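Local structure of prolyl-4 hydroxylase (Chlamydomonas reinhardtii, 2V4A) at residues A[33-38]-A[186-191]; A[96-101]-A[143-148]. The protein hydroxylates proline residues in peptide chains at the 4-position, probably using iron(II), 2-oxoglutarate and molecular oxygen as other members of its family do. All blocks are in the same frame, centred on the assembly; numbering follows the deposited sequence.

Contact 1 (A[33-38]-A[186-191])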
loop_
_atom_site.group_PDB
_atom_site.type_symbol
_atom_site.label_atom_id
_atom_site.label_comp_id
_atom_site.label_asym_id
_atom_site.label_seq_id
_atom_site.Cartn_x
_atom_site.Cartn_y
_atom_site.Cartn_z
ATOM N N LEU A 33 -5.493 2.939 -8.020
ATOM C CA LEU A 33 -4.722 1.717 -8.195
ATOM C C LEU A 33 -3.617 1.953 -9.230
ATOM O O LEU A 33 -3.887 2.471 -10.349
ATOM C CB LEU A 33 -5.661 0.591 -8.664
ATOM C CG LEU A 33 -5.040 -0.812 -8.856
ATOM C CD1 LEU A 33 -4.597 -1.404 -7.525
ATOM C CD2 LEU A 33 -6.033 -1.744 -9.550
ATOM N N LEU A 34 -2.387 1.609 -8.863
ATOM C CA LEU A 34 -1.231 1.745 -9.767
ATOM C C LEU A 34 -0.838 0.337 -10.213
ATOM O O LEU A 34 -0.396 -0.438 -9.385
ATOM C CB LEU A 34 -0.059 2.400 -9.018
ATOM C CG LEU A 34 -0.386 3.739 -8.344
ATOM C CD1 LEU A 34 0.818 4.302 -7.540
ATOM C CD2 LEU A 34 -0.878 4.737 -9.393
ATOM N N LYS A 35 -1.043 0.018 -11.494
ATOM C CA LYS A 35 -0.844 -1.340 -12.029
ATOM C C LYS A 35 0.618 -1.586 -12.311
ATOM O O LYS A 35 1.263 -0.763 -12.961
ATOM C CB LYS A 35 -1.661 -1.576 -13.295
ATOM C CG LYS A 35 -3.132 -1.240 -13.143
ATOM C CD LYS A 35 -3.864 -2.321 -12.382
ATOM C CE LYS A 35 -3.624 -3.693 -12.986
ATOM N NZ LYS A 35 -4.207 -4.836 -12.193
ATOM N N ASN A 36 1.139 -2.703 -11.808
ATOM C CA ASN A 36 2.556 -3.065 -12.017
ATOM C C ASN A 36 3.502 -1.968 -11.554
ATOM O O ASN A 36 4.466 -1.574 -12.253
ATOM C CB ASN A 36 2.801 -3.436 -13.461
ATOM C CG ASN A 36 1.994 -4.631 -13.863
ATOM O OD1 ASN A 36 2.280 -5.752 -13.410
ATOM N ND2 ASN A 36 0.949 -4.415 -14.662
ATOM N N PHE A 37 3.220 -1.490 -10.363
ATOM C CA PHE A 37 4.029 -0.433 -9.733
ATOM C C PHE A 37 5.394 -1.022 -9.361
ATOM O O PHE A 37 6.417 -0.310 -9.463
ATOM C CB PHE A 37 3.290 0.133 -8.496
ATOM C CG PHE A 37 4.032 1.291 -7.808
ATOM C CD1 PHE A 37 4.186 2.523 -8.440
ATOM C CD2 PHE A 37 4.625 1.103 -6.549
ATOM C CE1 PHE A 37 4.887 3.606 -7.789
ATOM C CE2 PHE A 37 5.328 2.136 -5.907
ATOM C CZ PHE A 37 5.462 3.390 -6.516
ATOM N N LEU A 38 5.383 -2.283 -8.874
ATOM C CA LEU A 38 6.603 -3.104 -8.579
ATOM C C LEU A 38 6.730 -4.159 -9.637
ATOM O O LEU A 38 5.719 -4.677 -10.124
ATOM C CB LEU A 38 6.537 -3.801 -7.183
ATOM C CG LEU A 38 6.277 -2.927 -5.961
ATOM C CD1 LEU A 38 6.632 -3.661 -4.651
ATOM C CD2 LEU A 38 7.090 -1.670 -6.066
ATOM N N LYS A 186 0.096 -9.361 -7.677
ATOM C CA LYS A 186 1.512 -9.107 -7.496
ATOM C C LYS A 186 1.956 -7.896 -8.322
ATOM O O LYS A 186 1.721 -7.827 -9.563
ATOM C CB LYS A 186 2.255 -10.358 -7.893
ATOM C CG LYS A 186 3.750 -10.322 -7.724
ATOM C CD LYS A 186 4.218 -11.708 -7.919
ATOM C CE LYS A 186 5.669 -11.796 -7.572
ATOM N NZ LYS A 186 6.071 -13.205 -7.832
ATOM N N GLY A 187 2.561 -6.932 -7.650
ATOM C CA GLY A 187 3.083 -5.759 -8.361
ATOM C C GLY A 187 2.179 -4.542 -8.325
ATOM O O GLY A 187 2.642 -3.412 -8.524
ATOM N N ASP A 188 0.883 -4.738 -8.085
ATOM C CA ASP A 188 -0.053 -3.581 -8.007
ATOM C C ASP A 188 0.119 -2.797 -6.696
ATOM O O ASP A 188 0.552 -3.358 -5.676
ATOM C CB ASP A 188 -1.522 -4.018 -8.125
ATOM C CG ASP A 188 -1.960 -4.377 -9.562
ATOM O OD1 ASP A 188 -1.153 -4.417 -10.538
ATOM O OD2 ASP A 188 -3.174 -4.663 -9.687
ATOM N N ALA A 189 -0.205 -1.513 -6.724
ATOM C CA ALA A 189 -0.183 -0.684 -5.494
ATOM C C ALA A 189 -1.450 0.153 -5.370
ATOM O O ALA A 189 -1.900 0.824 -6.327
ATOM C CB ALA A 189 1.067 0.204 -5.418
ATOM N N LEU A 190 -2.000 0.140 -4.175
ATOM C CA LEU A 190 -3.153 0.961 -3.861
ATOM C C LEU A 190 -2.690 2.233 -3.111
ATOM O O LEU A 190 -2.057 2.163 -2.077
ATOM C CB LEU A 190 -4.213 0.163 -3.059
ATOM C CG LEU A 190 -5.272 1.075 -2.404
ATOM C CD1 LEU A 190 -6.226 1.616 -3.463
ATOM C CD2 LEU A 190 -6.051 0.418 -1.284
HETATM N N MSE A 191 -2.967 3.396 -3.692
HETATM C CA MSE A 191 -2.586 4.683 -3.099
HETATM C C MSE A 191 -3.870 5.428 -2.661
HETATM O O MSE A 191 -4.798 5.556 -3.443
HETATM C CB MSE A 191 -1.860 5.503 -4.196
HETATM C CG MSE A 191 -1.335 6.831 -3.767
HETATM SE SE MSE A 191 -0.711 7.841 -5.352
HETATM C CE MSE A 191 -1.128 9.441 -4.436
HETATM O O HOH W 1 0.948 -5.978 -11.362
#
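Leu34 and Ala189 form an antiparallel hydrogen-bonded pair in which each backbone amide serves the other's carbonyl: Leu34 N lies 2.7 Å from Ala189 O, and Ala189 N 2.9 Å from Leu34 O. Just past this pair strand 30-34 ends, and three amides and the lysine of the turn that follows are answered by the loop leading into strand 189-193. Asp188 does much of this work. Its OD2 accepts a hydrogen bond from Lys35 NZ (2.7 Å) on its syn lone pair, within a salt bridge; bends at chi2 and chi3 (-77° and -53°) bring NZ in close to the carboxylate plane. Its OD1 takes Asn36 N at 3.1 Å on the anti side, somewhat out of that plane. Gly187 O accepts an almost straight bond from Leu38 N (3.0 Å) and a weak, strongly bent one from Phe37 N. Asn36 O and Phe37 O are taken by Trp18 and Arg94. A water sits between Asn36 OD1 and Lys186 O (2.7 Å from the latter). On the face carrying the Leu34 and Ala189 side chains, Ala189 CB lies 3.8 Å from Phe37 CB and approaches the ring obliquely. With both carboxylate oxygens engaged and a lysine ammonium in contact, Asp188 would be expected to stay ionised, which would hold the turn by charge as well as by backbone pairing.

Contact 2 (A[96-101]-A[143-148]); sequences AQVTMI and VTMLMY
Met145, a selenomethionine, sets its terminal methyl against two side chains of helix 86-99: CE is 3.6 Å from Thr99 CG2 and 3.7 Å from Val98 CG1. Its CG stands anti to the backbone N (chi1 -179°), and bends at chi2 and chi3 then turn the end of the chain to the helix, so that the methyl and not the selenium makes the contact. Two residues back along the strand, Val143 faces the same way. Its CG2 meets Ile101 CD1 at 3.9 Å, while CG1 is a looser neighbour of Thr99 CG2 at 4.2 Å. The C-terminal turn of a helix is thus packed on one face of the large antiparallel sheet of the double-stranded beta-helix (cupin) fold to which 2-oxoglutarate oxygenases belong. Thr99 is split between two tasks: CG2 enters the apolar layer, whereas OG1 bonds to Val95 O within the helix and accepts a weak bond from Ile101 N at 3.3 Å. Just beyond the helix, Met100 takes a positive phi (69°), turning the chain before Ile101 comes back over Val143. No hydrogen bond crosses between the two segments; Ile224 of strand 218-225 continues the apolar layer beside Thr99 and Ile101.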
loop_
_atom_site.group_PDB
_atom_site.type_symbol
_atom_site.label_atom_id
_atom_site.label_comp_id
_atom_site.label_asym_id
_atom_site.label_seq_id
_atom_site.Cartn_x
_atom_site.Cartn_y
_atom_site.Cartn_z
ATOM N N ALA A 96 8.046 8.475 -3.883
ATOM C CA ALA A 96 8.134 9.966 -3.824
ATOM C C ALA A 96 7.692 10.599 -5.136
ATOM O O ALA A 96 6.907 11.555 -5.167
ATOM C CB ALA A 96 9.548 10.423 -3.483
ATOM N N GLN A 97 8.245 10.096 -6.227
ATOM C CA GLN A 97 7.902 10.588 -7.600
ATOM C C GLN A 97 6.407 10.513 -7.960
ATOM O O GLN A 97 5.844 11.488 -8.476
ATOM C CB GLN A 97 8.781 9.851 -8.596
ATOM C CG GLN A 97 10.287 10.287 -8.431
ATOM C CD GLN A 97 11.226 9.598 -9.400
ATOM O OE1 GLN A 97 10.869 9.338 -10.562
ATOM N NE2 GLN A 97 12.455 9.337 -8.952
ATOM N N VAL A 98 5.757 9.370 -7.698
ATOM C CA VAL A 98 4.321 9.192 -8.061
ATOM C C VAL A 98 3.445 10.036 -7.134
ATOM O O VAL A 98 2.476 10.625 -7.580
ATOM C CB VAL A 98 3.840 7.689 -8.181
ATOM C CG1 VAL A 98 3.631 7.023 -6.832
ATOM C CG2 VAL A 98 2.552 7.566 -8.985
ATOM N N THR A 99 3.794 10.114 -5.846
ATOM C CA THR A 99 2.975 10.917 -4.911
ATOM C C THR A 99 3.267 12.438 -4.949
ATOM O O THR A 99 2.443 13.264 -4.477
ATOM C CB THR A 99 3.122 10.430 -3.456
ATOM O OG1 THR A 99 4.466 10.667 -3.010
ATOM C CG2 THR A 99 2.677 8.890 -3.289
HETATM N N MSE A 100 4.432 12.795 -5.508
HETATM C CA MSE A 100 4.955 14.160 -5.586
HETATM C C MSE A 100 5.342 14.689 -4.217
HETATM O O MSE A 100 5.503 15.876 -4.058
HETATM C CB MSE A 100 3.993 15.130 -6.320
HETATM C CG MSE A 100 3.558 14.579 -7.664
HETATM SE SE MSE A 100 2.528 15.812 -8.765
HETATM C CE MSE A 100 4.028 16.471 -9.841
ATOM N N ILE A 101 5.495 13.802 -3.236
ATOM C CA ILE A 101 5.909 14.212 -1.885
ATOM C C ILE A 101 7.353 13.765 -1.651
ATOM O O ILE A 101 7.651 12.580 -1.867
ATOM C CB ILE A 101 4.952 13.648 -0.776
ATOM C CG1 ILE A 101 3.485 13.994 -1.117
ATOM C CG2 ILE A 101 5.435 14.141 0.646
ATOM C CD1 ILE A 101 2.338 13.237 -0.329
ATOM N N VAL A 143 -0.815 10.187 3.155
ATOM C CA VAL A 143 -1.017 9.211 2.067
ATOM C C VAL A 143 -0.498 7.869 2.520
ATOM O O VAL A 143 0.589 7.782 3.104
ATOM C CB VAL A 143 -0.205 9.594 0.789
ATOM C CG1 VAL A 143 -0.270 8.467 -0.274
ATOM C CG2 VAL A 143 -0.729 10.909 0.193
ATOM N N THR A 144 -1.262 6.839 2.193
ATOM C CA THR A 144 -0.880 5.469 2.338
ATOM C C THR A 144 -0.673 4.840 0.981
ATOM O O THR A 144 -1.491 5.003 0.079
ATOM C CB THR A 144 -1.979 4.660 3.070
ATOM O OG1 THR A 144 -2.339 5.330 4.278
ATOM C CG2 THR A 144 -1.480 3.228 3.417
HETATM N N MSE A 145 0.422 4.075 0.866
HETATM C CA MSE A 145 0.697 3.262 -0.316
HETATM C C MSE A 145 0.780 1.833 0.121
HETATM O O MSE A 145 1.636 1.479 0.942
HETATM C CB MSE A 145 2.032 3.664 -0.934
HETATM C CG MSE A 145 2.417 2.882 -2.199
HETATM SE SE MSE A 145 1.714 3.524 -3.840
HETATM C CE MSE A 145 2.262 5.398 -3.829
ATOM N N LEU A 146 -0.054 0.981 -0.458
ATOM C CA LEU A 146 -0.074 -0.408 -0.062
ATOM C C LEU A 146 0.305 -1.222 -1.303
ATOM O O LEU A 146 -0.357 -1.105 -2.323
ATOM C CB LEU A 146 -1.497 -0.730 0.381
ATOM C CG LEU A 146 -1.793 -1.763 1.423
ATOM C CD1 LEU A 146 -3.207 -1.461 1.918
ATOM C CD2 LEU A 146 -1.704 -3.127 0.652
HETATM N N MSE A 147 1.380 -2.008 -1.220
HETATM C CA MSE A 147 1.887 -2.764 -2.364
HETATM C C MSE A 147 1.660 -4.257 -2.161
HETATM O O MSE A 147 2.010 -4.788 -1.085
HETATM C CB MSE A 147 3.369 -2.458 -2.531
HETATM C CG MSE A 147 3.676 -1.048 -3.029
HETATM SE SE MSE A 147 5.408 -0.396 -2.458
HETATM C CE MSE A 147 4.600 0.232 -0.750
ATOM N N TYR A 148 1.064 -4.936 -3.161
ATOM C CA TYR A 148 0.827 -6.369 -3.075
ATOM C C TYR A 148 2.021 -7.116 -3.579
ATOM O O TYR A 148 2.418 -6.941 -4.720
ATOM C CB TYR A 148 -0.433 -6.753 -3.883
ATOM C CG TYR A 148 -1.598 -5.914 -3.434
ATOM C CD1 TYR A 148 -2.193 -6.128 -2.172
ATOM C CD2 TYR A 148 -2.076 -4.872 -4.239
ATOM C CE1 TYR A 148 -3.262 -5.356 -1.751
ATOM C CE2 TYR A 148 -3.128 -4.060 -3.804
ATOM C CZ TYR A 148 -3.698 -4.285 -2.561
ATOM O OH TYR A 148 -4.745 -3.473 -2.115
#

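Overall arrangement
After the edge strand 22-27 the chain turns back into strand 30-34 and the turn at 35-38, half of contact 1, whose partner comes much later, at 186-191. Within that long loop the chain runs through helices 40-50 and 86-99 and on to strand 141-148, so contact 2, closing 96-101 onto 143-148, is nested inside contact 1. The two meet in the sheet, their centres about 10 Å apart: strands 189-193 and 141-148 are antiparallel neighbours, with Leu190 N 2.8 Å from Leu146 O. Contact 1 thus joins strands edge to edge, whereas contact 2 seats a helix on the sheet face where Ala189 CB also touches Met145 SE.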